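Local coordinates for single-strand DNA-binding protein (Agrobacterium tumefaciens, PDB 3BTP), which binds single-stranded DNA regardless of its sequence and mediates nuclear uptake of the transferred T-DNA strand during plant transformation by the bacterium, at residues Glu197-Ala202 with Thr209-Phe214; Asp262-Thr267 with Ile272-Arg277; Trp323-Ala328 with Ser370-Leu375; Val351-Gln356 with Ser381-Ala386; Ala483-Lys488 with Pro509-Gln514. All coordinates share one frame; numbering follows the deposited sequence.

Overall arrangement
The five contacts are spread along the chain, and contacts 1 and 5, about 54 Å apart between centres, lie on opposite sides of its centre. Contact 1 ties helix 186-206 to the loop that follows it; contact 2, about 26 Å away centre to centre, is a hairpin in a four-stranded antiparallel sheet. Contact 3 lies nearest the middle of the chain, with helix 371-377 on one side. It touches contact 4, about 16 Å away centre to centre, through Leu-374, which packs on Trp-383 and Val-351; another protein chain packs on both. Contacts 4 and 5 both involve the closed eight-stranded antiparallel barrel, at strands 349-352 and 480-485, with nearest atoms about 9 Å apart.

Contact 1: residues Glu197-Ala202 with Thr209-Phe214; sequences EVWNRA and TGTDIF
Trp-199 reaches out of helix 186-206 and sets its indole edge against the backbone of the loop at Thr-211. The pyrrole nitrogen NE1 gives a hydrogen bond to Thr-211 O over 2.9 Å, with an angle of 158° at the hydrogen. The carbonyl oxygen lies almost in the indole plane, so the N-H is aimed well, although the donor sits somewhat tilted from the plane of the carbonyl itself. CG of Trp-199 stands opposite the backbone N (chi1 172°), which carries the ring outward from the helix to the loop. Further along the same edge, CZ2 comes 3.9 Å from Asp-212 O. Ile-213 approaches differently: its CG1 sits above the plane, toward the rim, and makes an off-centre CH-pi contact 4.2 Å from the centroid of the five-membered ring of Trp-199. The two side chains run past each other in opposite directions. Nearby, Asn-200 and Thr-211 cross at about a right angle, with ND2 of the first 4.2 Å from OG1 of the second. Phe-166 meets the indole edge-to-face. One directed bond to the loop carbonyl thus satisfies the buried indole N-H, while Ile-213 and Phe-166 supply apolar contacts around it.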
# COMPACT_ATOMS: atom_id res chain seq x y z
N GLU A 197 -11.54 22.06 -3.15
CA GLU A 197 -11.12 23.01 -2.11
C GLU A 197 -9.91 22.56 -1.31
O GLU A 197 -9.11 23.33 -0.94
CB GLU A 197 -12.24 23.32 -1.15
CG GLU A 197 -13.60 23.07 -1.65
CD GLU A 197 -14.60 23.85 -0.83
OE1 GLU A 197 -14.72 23.55 0.41
OE2 GLU A 197 -15.21 24.80 -1.42
N VAL A 198 -9.81 21.27 -1.02
CA VAL A 198 -8.61 20.73 -0.39
C VAL A 198 -7.44 20.96 -1.33
O VAL A 198 -6.40 21.45 -0.91
CB VAL A 198 -8.83 19.26 -0.07
CG1 VAL A 198 -7.62 18.66 0.60
CG2 VAL A 198 -10.07 19.18 0.85
N TRP A 199 -7.63 20.64 -2.60
CA TRP A 199 -6.56 20.71 -3.59
C TRP A 199 -6.04 22.14 -3.73
O TRP A 199 -4.83 22.39 -3.64
CB TRP A 199 -7.19 20.25 -4.92
CG TRP A 199 -6.35 20.41 -6.13
CD1 TRP A 199 -6.43 21.41 -7.08
CD2 TRP A 199 -5.31 19.52 -6.56
NE1 TRP A 199 -5.51 21.19 -8.04
CE2 TRP A 199 -4.81 20.04 -7.77
CE3 TRP A 199 -4.82 18.29 -6.08
CZ2 TRP A 199 -3.82 19.38 -8.51
CZ3 TRP A 199 -3.80 17.65 -6.80
CH2 TRP A 199 -3.33 18.18 -8.01
N ASN A 200 -6.96 23.08 -3.97
CA ASN A 200 -6.68 24.55 -4.04
C ASN A 200 -6.00 25.15 -2.83
O ASN A 200 -5.00 25.90 -2.93
CB ASN A 200 -7.97 25.30 -4.36
CG ASN A 200 -8.29 25.21 -5.81
OD1 ASN A 200 -9.39 25.57 -6.24
ND2 ASN A 200 -7.31 24.73 -6.60
N ARG A 201 -6.49 24.78 -1.66
CA ARG A 201 -5.85 25.23 -0.42
C ARG A 201 -4.45 24.61 -0.25
O ARG A 201 -3.54 25.28 0.19
CB ARG A 201 -6.76 24.94 0.79
CG ARG A 201 -6.19 25.27 2.20
CD ARG A 201 -6.75 24.31 3.29
NE ARG A 201 -8.21 24.19 3.20
CZ ARG A 201 -8.94 23.07 3.38
NH1 ARG A 201 -8.40 21.89 3.71
NH2 ARG A 201 -10.26 23.16 3.22
N ALA A 202 -4.29 23.34 -0.57
CA ALA A 202 -2.95 22.72 -0.54
C ALA A 202 -1.95 23.38 -1.54
O ALA A 202 -0.81 23.59 -1.21
CB ALA A 202 -3.06 21.16 -0.74
N THR A 209 1.41 27.74 -8.34
CA THR A 209 0.36 28.51 -9.03
C THR A 209 -0.27 27.85 -10.25
O THR A 209 -1.32 28.28 -10.71
CB THR A 209 0.91 29.89 -9.43
OG1 THR A 209 2.16 29.73 -10.09
CG2 THR A 209 1.09 30.79 -8.19
N GLY A 210 0.37 26.83 -10.82
CA GLY A 210 -0.23 26.01 -11.85
C GLY A 210 -0.79 24.74 -11.21
O GLY A 210 -0.04 23.86 -10.77
N THR A 211 -2.11 24.71 -11.13
CA THR A 211 -2.90 23.79 -10.33
C THR A 211 -3.82 22.90 -11.17
O THR A 211 -4.75 22.30 -10.60
CB THR A 211 -3.83 24.50 -9.30
OG1 THR A 211 -4.88 25.19 -9.98
CG2 THR A 211 -3.11 25.40 -8.30
N ASP A 212 -3.53 22.77 -12.49
CA ASP A 212 -4.27 21.82 -13.35
C ASP A 212 -4.20 20.40 -12.80
O ASP A 212 -3.21 20.00 -12.29
CB ASP A 212 -3.78 21.85 -14.80
CG ASP A 212 -4.19 23.16 -15.54
OD1 ASP A 212 -4.91 24.03 -14.98
OD2 ASP A 212 -3.75 23.32 -16.69
N ILE A 213 -5.29 19.65 -12.97
CA ILE A 213 -5.44 18.29 -12.45
C ILE A 213 -5.06 17.24 -13.50
O ILE A 213 -4.41 16.22 -13.16
CB ILE A 213 -6.87 18.07 -11.92
CG1 ILE A 213 -7.16 19.00 -10.76
CG2 ILE A 213 -6.97 16.71 -11.36
CD1 ILE A 213 -8.61 19.44 -10.60
N PHE A 214 -5.40 17.53 -14.77
CA PHE A 214 -5.04 16.68 -15.94
C PHE A 214 -5.76 15.36 -15.93
O PHE A 214 -5.21 14.31 -16.37
CB PHE A 214 -3.51 16.47 -16.11
CG PHE A 214 -2.72 17.75 -16.14
CD1 PHE A 214 -2.78 18.60 -17.26
CD2 PHE A 214 -1.89 18.11 -15.07
CE1 PHE A 214 -2.04 19.78 -17.28
CE2 PHE A 214 -1.15 19.29 -15.08
CZ PHE A 214 -1.22 20.12 -16.19

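Contact 2: residues Asp262-Thr267 with Ile272-Arg277; sequences DILIKT and IHFSYR
Four backbone hydrogen bonds zip strands 263-266 and 272-275 into an antiparallel hairpin. Ile-263 exchanges two with Ser-275, and Ile-265 exchanges two with His-273; the straightest runs from Ile-265 N to His-273 O, 2.8 Å and 175° at the hydrogen. Leu-264 with Phe-274 is the non-hydrogen-bonded pair between them, and Lys-266 with Ile-272 follows toward the turn. A classic beta bulge sets two residues, Asp-262 and Ile-263, against the single Ser-275.

Apolar contacts gather on the face bearing Leu-264, Lys-266, Ile-272 and Phe-274. Leu-264 runs alongside Phe-274, with CG 3.7 Å from CE1 of the ring. Ile-272 rests CG2 over a face of that ring, toward its rim, and sends CD1 to within 3.7 Å of Lys-266 CG. Past the strand end, Thr-267 CG2 meets the edge of the His-273 imidazole, 3.8 Å from CE1.

Polar contact beyond the strands centres on Asp-262. Its OD2 accepts from Arg-277 N over 2.8 Å, on the anti side of the carboxylate, and the carboxylate plane stands 87° from the Tyr-276 ring. Its OD1 is paired with Arg-244. The two carboxylate oxygens therefore serve different partners, a backbone N-H and an arginine, which should favour the charged form of Asp-262 at this end of the hairpin.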
# COMPACT_ATOMS: atom_id res chain seq x y z
N ASP A 262 10.88 4.08 -14.85
CA ASP A 262 10.57 3.03 -13.95
C ASP A 262 10.99 3.45 -12.51
O ASP A 262 10.32 3.13 -11.52
CB ASP A 262 11.42 1.80 -14.34
CG ASP A 262 11.23 1.36 -15.83
OD1 ASP A 262 10.19 1.66 -16.43
OD2 ASP A 262 12.13 0.69 -16.41
N ILE A 263 12.15 4.11 -12.41
CA ILE A 263 12.90 4.22 -11.15
C ILE A 263 13.17 5.69 -10.96
O ILE A 263 13.61 6.36 -11.86
CB ILE A 263 14.20 3.43 -11.16
CG1 ILE A 263 13.95 1.90 -11.25
CG2 ILE A 263 15.03 3.74 -9.97
CD1 ILE A 263 15.15 1.08 -11.69
N LEU A 264 12.87 6.18 -9.77
CA LEU A 264 13.29 7.52 -9.30
C LEU A 264 14.17 7.39 -8.05
O LEU A 264 13.74 6.87 -7.04
CB LEU A 264 12.03 8.37 -8.99
CG LEU A 264 12.11 9.90 -8.67
CD1 LEU A 264 10.67 10.47 -8.62
CD2 LEU A 264 12.77 10.18 -7.35
N ILE A 265 15.39 7.93 -8.09
CA ILE A 265 16.29 7.92 -6.95
C ILE A 265 16.31 9.35 -6.42
O ILE A 265 16.49 10.29 -7.16
CB ILE A 265 17.76 7.59 -7.41
CG1 ILE A 265 17.82 6.35 -8.35
CG2 ILE A 265 18.82 7.59 -6.20
CD1 ILE A 265 17.52 5.06 -7.71
N LYS A 266 16.14 9.54 -5.13
CA LYS A 266 16.20 10.88 -4.59
C LYS A 266 17.30 10.86 -3.52
O LYS A 266 17.09 10.27 -2.46
CB LYS A 266 14.88 11.28 -3.97
CG LYS A 266 14.91 12.74 -3.43
CD LYS A 266 13.48 13.34 -3.22
CE LYS A 266 12.86 12.86 -1.99
NZ LYS A 266 13.63 12.93 -0.66
N THR A 267 18.44 11.51 -3.80
CA THR A 267 19.61 11.42 -2.89
C THR A 267 19.36 12.22 -1.61
O THR A 267 18.42 13.03 -1.55
CB THR A 267 20.91 12.01 -3.59
OG1 THR A 267 20.90 13.45 -3.49
CG2 THR A 267 21.07 11.61 -5.05
N ILE A 272 17.52 14.29 -7.95
CA ILE A 272 16.71 13.27 -8.56
C ILE A 272 17.51 12.62 -9.68
O ILE A 272 18.07 13.33 -10.55
CB ILE A 272 15.44 13.92 -9.19
CG1 ILE A 272 14.66 14.77 -8.15
CG2 ILE A 272 14.61 12.90 -9.91
CD1 ILE A 272 14.31 13.97 -6.91
N HIS A 273 17.58 11.28 -9.66
CA HIS A 273 18.09 10.55 -10.83
C HIS A 273 17.03 9.58 -11.29
O HIS A 273 16.31 8.99 -10.49
CB HIS A 273 19.43 9.86 -10.54
CG HIS A 273 20.51 10.82 -10.12
ND1 HIS A 273 20.70 11.21 -8.81
CD2 HIS A 273 21.39 11.55 -10.86
CE1 HIS A 273 21.66 12.12 -8.76
NE2 HIS A 273 22.10 12.33 -9.99
N PHE A 274 16.90 9.43 -12.59
CA PHE A 274 15.87 8.61 -13.18
C PHE A 274 16.50 7.52 -13.93
O PHE A 274 17.52 7.71 -14.52
CB PHE A 274 15.07 9.40 -14.15
CG PHE A 274 14.02 10.24 -13.53
CD1 PHE A 274 12.96 9.67 -12.84
CD2 PHE A 274 14.03 11.62 -13.71
CE1 PHE A 274 11.97 10.45 -12.32
CE2 PHE A 274 13.04 12.40 -13.20
CZ PHE A 274 12.01 11.83 -12.49
N SER A 275 15.83 6.39 -13.96
CA SER A 275 16.36 5.21 -14.60
C SER A 275 15.24 4.34 -15.24
O SER A 275 14.11 4.26 -14.72
CB SER A 275 17.10 4.42 -13.54
OG SER A 275 18.17 3.73 -14.14
N TYR A 276 15.58 3.73 -16.38
CA TYR A 276 14.80 2.64 -17.02
C TYR A 276 15.55 1.29 -16.89
O TYR A 276 16.73 1.25 -17.09
CB TYR A 276 14.64 2.92 -18.48
CG TYR A 276 13.52 3.80 -18.89
CD1 TYR A 276 12.20 3.30 -18.91
CD2 TYR A 276 13.76 5.12 -19.34
CE1 TYR A 276 11.12 4.10 -19.33
CE2 TYR A 276 12.68 5.92 -19.78
CZ TYR A 276 11.37 5.40 -19.75
OH TYR A 276 10.30 6.18 -20.15
N ARG A 277 14.85 0.21 -16.55
CA ARG A 277 15.31 -1.14 -16.73
C ARG A 277 15.19 -1.53 -18.21
O ARG A 277 14.40 -0.93 -18.97
CB ARG A 277 14.50 -2.13 -15.84
CG ARG A 277 15.01 -2.33 -14.37
CD ARG A 277 14.45 -3.63 -13.63
NE ARG A 277 15.29 -4.88 -13.65
CZ ARG A 277 16.53 -4.84 -14.06
NH1 ARG A 277 17.00 -3.66 -14.36
NH2 ARG A 277 17.32 -5.89 -14.07

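Contact 3: residues Trp323-Ala328 with Ser370-Leu375; sequences WERGSA and SVDYLL
Arg-325 and Asp-372 carry the polar part, a salt bridge in which the two side chains reach toward each other. NH2 of Arg-325 gives a nearly linear hydrogen bond to Asp-372 OD2, long at 3.3 Å, with 177° at the hydrogen. The oxygen lies in the guanidinium plane, yet the nitrogen meets the carboxylate from above its plane, and the two flat groups stand 45° apart. A bend at chi2 (65°) turns the arginine chain toward the aspartate.

The loop that presents Arg-325 is a type II beta turn from Glu-324 to Ser-327, joining helix 317-323 to helix 327-335. Gly-326 takes the positive-phi position of the turn and is also the N-cap of the second helix. Glu-324 O receives both N and OG of Ser-327, the latter at 2.8 Å, so two donors grip a single carbonyl. Opposite, Asp-372 lies in the first turn of helix 371-377, whose N-cap position is Ser-370.

The apolar part is aromatic. Trp-323 and Tyr-373 extend alongside each other, and CE1 of the tyrosine comes to the indole edge, 3.8 Å from CE3. The hydroxyl of Tyr-373 is hydrogen-bonded to that of Tyr-319, and another protein chain packs against both Trp-323 and Tyr-373.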
# COMPACT_ATOMS: atom_id res chain seq x y z
N TRP A 323 4.29 -3.42 2.69
CA TRP A 323 3.02 -3.99 2.22
C TRP A 323 3.13 -5.53 2.03
O TRP A 323 2.27 -6.30 2.52
CB TRP A 323 2.58 -3.30 0.92
CG TRP A 323 1.27 -3.85 0.38
CD1 TRP A 323 1.11 -4.87 -0.51
CD2 TRP A 323 -0.05 -3.39 0.72
NE1 TRP A 323 -0.22 -5.07 -0.75
CE2 TRP A 323 -0.96 -4.18 -0.01
CE3 TRP A 323 -0.54 -2.36 1.53
CZ2 TRP A 323 -2.32 -3.99 0.04
CZ3 TRP A 323 -1.90 -2.18 1.64
CH2 TRP A 323 -2.79 -3.00 0.90
N GLU A 324 4.20 -5.99 1.36
CA GLU A 324 4.45 -7.43 1.15
C GLU A 324 5.93 -7.55 0.96
O GLU A 324 6.45 -6.98 -0.00
CB GLU A 324 3.74 -7.97 -0.14
CG GLU A 324 3.92 -9.57 -0.49
CD GLU A 324 3.90 -9.94 -2.08
OE1 GLU A 324 2.86 -9.68 -2.76
OE2 GLU A 324 4.97 -10.45 -2.65
N ARG A 325 6.62 -8.33 1.78
CA ARG A 325 8.04 -8.58 1.57
C ARG A 325 8.30 -9.15 0.19
O ARG A 325 7.55 -9.98 -0.25
CB ARG A 325 8.57 -9.52 2.64
CG ARG A 325 8.78 -8.81 3.96
CD ARG A 325 7.40 -8.28 4.63
NE ARG A 325 7.62 -7.17 5.59
CZ ARG A 325 8.81 -6.57 5.75
NH1 ARG A 325 9.85 -6.93 4.98
NH2 ARG A 325 8.97 -5.59 6.63
N GLY A 326 9.30 -8.61 -0.51
CA GLY A 326 9.63 -8.97 -1.88
C GLY A 326 8.87 -8.27 -3.01
O GLY A 326 9.23 -8.46 -4.20
N SER A 327 7.87 -7.46 -2.67
CA SER A 327 7.11 -6.58 -3.65
C SER A 327 7.98 -5.61 -4.44
O SER A 327 7.68 -5.30 -5.58
CB SER A 327 6.18 -5.62 -2.87
OG SER A 327 5.11 -6.28 -2.38
N ALA A 328 8.96 -5.02 -3.75
CA ALA A 328 9.86 -4.06 -4.37
C ALA A 328 10.61 -4.79 -5.48
O ALA A 328 10.77 -4.28 -6.61
CB ALA A 328 10.86 -3.43 -3.29
N SER A 370 -1.40 -5.90 10.17
CA SER A 370 0.00 -6.10 10.50
C SER A 370 0.55 -4.98 11.40
O SER A 370 0.43 -3.81 11.07
CB SER A 370 0.77 -6.11 9.20
OG SER A 370 2.14 -6.19 9.46
N VAL A 371 1.19 -5.35 12.49
CA VAL A 371 1.82 -4.38 13.38
C VAL A 371 3.02 -3.60 12.80
O VAL A 371 3.15 -2.41 13.01
CB VAL A 371 2.23 -5.13 14.74
CG1 VAL A 371 3.16 -4.31 15.61
CG2 VAL A 371 0.93 -5.61 15.55
N ASP A 372 3.94 -4.32 12.16
CA ASP A 372 4.99 -3.77 11.37
C ASP A 372 4.56 -2.68 10.35
O ASP A 372 5.12 -1.58 10.32
CB ASP A 372 5.62 -4.93 10.61
CG ASP A 372 6.68 -4.46 9.62
OD1 ASP A 372 7.74 -4.00 10.11
OD2 ASP A 372 6.44 -4.52 8.37
N TYR A 373 3.60 -3.00 9.50
CA TYR A 373 2.94 -2.01 8.65
C TYR A 373 2.54 -0.73 9.43
O TYR A 373 2.89 0.40 9.08
CB TYR A 373 1.70 -2.65 7.93
CG TYR A 373 1.04 -1.74 6.95
CD1 TYR A 373 1.51 -1.61 5.62
CD2 TYR A 373 -0.01 -0.96 7.34
CE1 TYR A 373 0.90 -0.74 4.69
CE2 TYR A 373 -0.62 -0.05 6.45
CZ TYR A 373 -0.16 0.06 5.15
OH TYR A 373 -0.84 0.94 4.33
N LEU A 374 1.76 -0.92 10.48
CA LEU A 374 1.33 0.17 11.28
C LEU A 374 2.45 1.01 11.89
O LEU A 374 2.45 2.24 11.76
CB LEU A 374 0.35 -0.35 12.33
CG LEU A 374 -0.60 0.58 13.06
CD1 LEU A 374 -1.63 1.30 12.12
CD2 LEU A 374 -1.29 -0.25 14.17
N LEU A 375 3.40 0.37 12.56
CA LEU A 375 4.48 1.05 13.23
C LEU A 375 5.49 1.73 12.29
O LEU A 375 6.07 2.76 12.65
CB LEU A 375 5.25 0.08 14.14
CG LEU A 375 4.79 -0.01 15.61
CD1 LEU A 375 3.27 -0.33 15.84
CD2 LEU A 375 5.64 -1.01 16.33

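Contact 4: residues Val351-Gln356 with Ser381-Ala386; sequences VNMGRQ and SPWTQA
Trp-383 leaves the first turn of helix 382-388 and lays its indole against Val-351, Met-353 and the backbone between them. CB packs against Leu-374 CD2, 3.8 Å away; beyond it CG stands opposite the carbonyl carbon (chi1 -69°). Around the five-membered ring, CG, CD1 and NE1 each lie 3.9 Å from Met-353 CE. That methyl sits over the centroid, 3.7 Å away and only 2° off the normal, a CH-pi contact; SD of Met-353 stands obliquely beside it, which makes this a Met-aromatic pair. NE1 itself is hydrogen-bonded to the backbone of another protein chain. On the six-membered ring, CE3 and CZ3 run along Val-351, whose CG2 meets the edge 3.9 Å from CZ3. CZ3 also comes 3.4 Å from Asn-352 O, and CH2, the far tip, lies 3.6 Å from Met-353 CA. Where the strand ends, Asn-352 OD1 accepts from Gly-354 N, an Asx turn, and also from Arg-367 N of the adjacent strand. At the root of the tryptophan, Ser-381, at the N-cap, accepts a weak capping bond from Trp-383 N through OG. The indole thus bridges from helix 382-388 to the end of barrel strand 349-352, with Leu-374 of helix 371-377 packing against both Trp-383 and Val-351.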
# COMPACT_ATOMS: atom_id res chain seq x y z
N VAL A 351 -2.86 -6.62 14.73
CA VAL A 351 -3.77 -6.03 15.71
C VAL A 351 -5.17 -5.96 15.10
O VAL A 351 -5.30 -5.55 13.92
CB VAL A 351 -3.28 -4.61 16.24
CG1 VAL A 351 -3.27 -3.52 15.12
CG2 VAL A 351 -4.16 -4.15 17.39
N ASN A 352 -6.18 -6.36 15.91
CA ASN A 352 -7.53 -6.25 15.53
C ASN A 352 -8.09 -4.80 15.69
O ASN A 352 -8.14 -4.28 16.80
CB ASN A 352 -8.41 -7.22 16.36
CG ASN A 352 -9.82 -7.41 15.74
OD1 ASN A 352 -10.10 -6.99 14.62
ND2 ASN A 352 -10.66 -8.07 16.45
N MET A 353 -8.45 -4.20 14.57
CA MET A 353 -8.86 -2.81 14.46
C MET A 353 -10.34 -2.78 14.17
O MET A 353 -10.94 -1.73 14.16
CB MET A 353 -8.09 -2.10 13.33
CG MET A 353 -6.61 -2.00 13.61
SD MET A 353 -5.39 -0.91 12.79
CE MET A 353 -6.22 0.71 12.78
N GLY A 354 -10.90 -3.97 13.94
CA GLY A 354 -12.32 -4.19 13.78
C GLY A 354 -12.86 -4.54 15.15
O GLY A 354 -12.36 -4.06 16.15
N ARG A 355 -13.92 -5.36 15.16
CA ARG A 355 -14.72 -5.64 16.37
C ARG A 355 -15.14 -4.35 17.16
O ARG A 355 -14.63 -4.16 18.26
CB ARG A 355 -13.96 -6.66 17.23
CG ARG A 355 -14.76 -7.45 18.21
CD ARG A 355 -13.83 -8.28 19.09
NE ARG A 355 -13.26 -9.40 18.32
CZ ARG A 355 -12.70 -10.51 18.82
NH1 ARG A 355 -12.65 -10.72 20.14
NH2 ARG A 355 -12.19 -11.42 17.99
N GLN A 356 -16.08 -3.54 16.63
CA GLN A 356 -16.48 -2.16 17.19
C GLN A 356 -17.63 -1.63 18.25
O GLN A 356 -17.28 -1.54 19.46
CB GLN A 356 -16.06 -1.04 16.22
CG GLN A 356 -14.56 -1.07 15.75
CD GLN A 356 -13.45 -0.49 16.74
OE1 GLN A 356 -12.44 0.06 16.28
NE2 GLN A 356 -13.65 -0.63 18.05
N SER A 381 0.27 7.38 14.66
CA SER A 381 -1.11 6.83 14.90
C SER A 381 -1.39 6.68 16.43
O SER A 381 -0.48 6.35 17.20
CB SER A 381 -1.23 5.45 14.25
OG SER A 381 -2.48 4.90 14.50
N PRO A 382 -2.63 6.98 16.89
CA PRO A 382 -2.99 6.54 18.28
C PRO A 382 -2.99 5.01 18.50
O PRO A 382 -2.65 4.61 19.58
CB PRO A 382 -4.39 7.15 18.51
CG PRO A 382 -4.86 7.62 17.24
CD PRO A 382 -3.71 7.79 16.28
N TRP A 383 -3.34 4.17 17.49
CA TRP A 383 -3.06 2.68 17.57
C TRP A 383 -1.59 2.38 17.81
O TRP A 383 -1.21 1.80 18.82
CB TRP A 383 -3.57 1.94 16.33
CG TRP A 383 -5.03 1.92 16.29
CD1 TRP A 383 -5.82 2.93 15.90
CD2 TRP A 383 -5.89 0.86 16.73
NE1 TRP A 383 -7.14 2.60 16.06
CE2 TRP A 383 -7.23 1.31 16.53
CE3 TRP A 383 -5.68 -0.44 17.27
CZ2 TRP A 383 -8.36 0.52 16.82
CZ3 TRP A 383 -6.81 -1.25 17.58
CH2 TRP A 383 -8.13 -0.75 17.34
N THR A 384 -0.73 2.89 16.95
CA THR A 384 0.73 2.68 17.08
C THR A 384 1.23 3.10 18.44
O THR A 384 2.04 2.43 19.05
CB THR A 384 1.51 3.53 16.05
OG1 THR A 384 1.20 3.13 14.73
CG2 THR A 384 3.06 3.45 16.26
N GLN A 385 0.83 4.27 18.90
CA GLN A 385 1.38 4.77 20.14
C GLN A 385 0.83 3.97 21.35
O GLN A 385 1.58 3.66 22.24
CB GLN A 385 1.05 6.25 20.26
CG GLN A 385 1.72 7.08 19.20
CD GLN A 385 2.83 7.83 19.83
OE1 GLN A 385 3.59 7.22 20.61
NE2 GLN A 385 2.88 9.17 19.63
N ALA A 386 -0.46 3.64 21.37
CA ALA A 386 -0.99 2.71 22.40
C ALA A 386 -0.25 1.36 22.43
O ALA A 386 0.08 0.85 23.53
CB ALA A 386 -2.55 2.50 22.23

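Contact 5: residues Ala483-Lys488 with Pro509-Gln514; sequences ADRNEK and PSDAAQ
The end of strand 480-485 passes the start of helix 510-515, with Arg-485 and Pro-509 7.3 Å apart between their CA atoms. Arg-485 spans the gap. Its chain is extended from CG to NE, so the guanidinium arrives across from Asp-511, and NH2 gives a hydrogen bond to Asp-511 OD2 over 2.8 Å within a salt bridge. The oxygen lies in the guanidinium plane, while the donor comes from above the carboxylate plane; the planes stand 44° apart and the angle at the hydrogen is 152°. NH2 and OD2 are the one pair of atoms that joins the two groups, not a two-pronged bridge. Arg-491 forms a second salt bridge to the same OD2. Two arginines on one oxygen would be expected to keep the aspartate ionised. Arg-485 NH1 is also anchored, to Gly-489 O. Pro-509 lies at the same guanidinium's edge, CB 3.9 Å from NE of Arg-485, and its CG approaches Ala-483 O to 3.8 Å. With Pro-509 at the N-cap position and Asp-511 in the first turn, the start of helix 510-515 is held by a salt bridge to a strand of the closed antiparallel barrel.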
# COMPACT_ATOMS: atom_id res chain seq x y z
N ALA A 483 -10.07 -20.83 12.95
CA ALA A 483 -10.19 -20.71 14.41
C ALA A 483 -10.25 -22.09 15.00
O ALA A 483 -11.24 -22.78 14.82
CB ALA A 483 -11.44 -19.90 14.85
N ASP A 484 -9.21 -22.46 15.73
CA ASP A 484 -9.09 -23.78 16.30
C ASP A 484 -10.06 -24.04 17.46
O ASP A 484 -10.58 -23.13 18.10
CB ASP A 484 -7.63 -24.03 16.78
CG ASP A 484 -6.61 -23.81 15.66
OD1 ASP A 484 -6.87 -24.20 14.49
OD2 ASP A 484 -5.57 -23.20 15.94
N ARG A 485 -10.26 -25.34 17.71
CA ARG A 485 -11.12 -25.84 18.72
C ARG A 485 -10.36 -26.96 19.39
O ARG A 485 -9.62 -27.69 18.73
CB ARG A 485 -12.45 -26.32 18.10
CG ARG A 485 -13.40 -25.25 17.97
CD ARG A 485 -14.66 -25.72 17.50
NE ARG A 485 -15.49 -24.65 16.97
CZ ARG A 485 -16.38 -23.91 17.64
NH1 ARG A 485 -16.62 -24.05 18.93
NH2 ARG A 485 -17.05 -22.98 16.99
N ASN A 486 -10.53 -27.13 20.70
CA ASN A 486 -9.86 -28.27 21.38
C ASN A 486 -10.57 -29.65 21.18
O ASN A 486 -11.51 -29.79 20.36
CB ASN A 486 -9.62 -27.94 22.86
CG ASN A 486 -10.90 -27.78 23.64
OD1 ASN A 486 -11.97 -28.15 23.18
ND2 ASN A 486 -10.79 -27.21 24.84
N GLU A 487 -10.14 -30.66 21.90
CA GLU A 487 -10.85 -31.94 21.85
C GLU A 487 -12.36 -31.88 22.31
O GLU A 487 -13.24 -32.61 21.72
CB GLU A 487 -10.05 -32.98 22.60
CG GLU A 487 -10.29 -34.42 22.18
CD GLU A 487 -9.96 -35.40 23.34
OE1 GLU A 487 -9.01 -35.10 24.15
OE2 GLU A 487 -10.68 -36.43 23.46
N LYS A 488 -12.69 -31.01 23.29
CA LYS A 488 -14.13 -30.80 23.66
C LYS A 488 -15.00 -30.03 22.62
O LYS A 488 -16.20 -29.89 22.81
CB LYS A 488 -14.33 -30.21 25.08
CG LYS A 488 -13.68 -30.99 26.28
CD LYS A 488 -14.47 -30.68 27.65
CE LYS A 488 -14.02 -31.56 28.92
NZ LYS A 488 -14.67 -31.21 30.31
N PRO A 509 -13.48 -27.39 11.80
CA PRO A 509 -14.74 -27.21 12.51
C PRO A 509 -15.82 -26.82 11.49
O PRO A 509 -15.50 -26.24 10.43
CB PRO A 509 -14.47 -26.06 13.49
CG PRO A 509 -12.94 -25.87 13.51
CD PRO A 509 -12.43 -26.42 12.23
N SER A 510 -17.07 -27.15 11.79
CA SER A 510 -18.18 -26.96 10.86
C SER A 510 -18.48 -25.47 10.52
O SER A 510 -18.74 -25.14 9.36
CB SER A 510 -19.43 -27.75 11.32
OG SER A 510 -19.68 -27.62 12.71
N ASP A 511 -18.33 -24.58 11.50
CA ASP A 511 -18.43 -23.12 11.21
C ASP A 511 -17.42 -22.67 10.13
O ASP A 511 -17.80 -22.07 9.12
CB ASP A 511 -18.39 -22.24 12.50
CG ASP A 511 -17.09 -22.36 13.30
OD1 ASP A 511 -16.10 -22.90 12.80
OD2 ASP A 511 -17.05 -21.86 14.45
N ALA A 512 -16.15 -23.10 10.30
CA ALA A 512 -15.10 -22.87 9.31
C ALA A 512 -15.42 -23.50 7.97
O ALA A 512 -15.20 -22.91 6.88
CB ALA A 512 -13.80 -23.38 9.86
N ALA A 513 -15.92 -24.73 8.05
CA ALA A 513 -16.18 -25.56 6.87
C ALA A 513 -17.26 -24.93 5.99
O ALA A 513 -17.03 -24.82 4.78
CB ALA A 513 -16.55 -26.99 7.26
N GLN A 514 -18.37 -24.46 6.57
CA GLN A 514 -19.38 -23.76 5.76
C GLN A 514 -19.02 -22.38 5.19
O GLN A 514 -19.59 -21.99 4.17
CB GLN A 514 -20.79 -23.79 6.38
CG GLN A 514 -21.11 -22.91 7.59
CD GLN A 514 -22.45 -23.38 8.29
OE1 GLN A 514 -22.98 -24.47 8.01
NE2 GLN A 514 -22.95 -22.56 9.22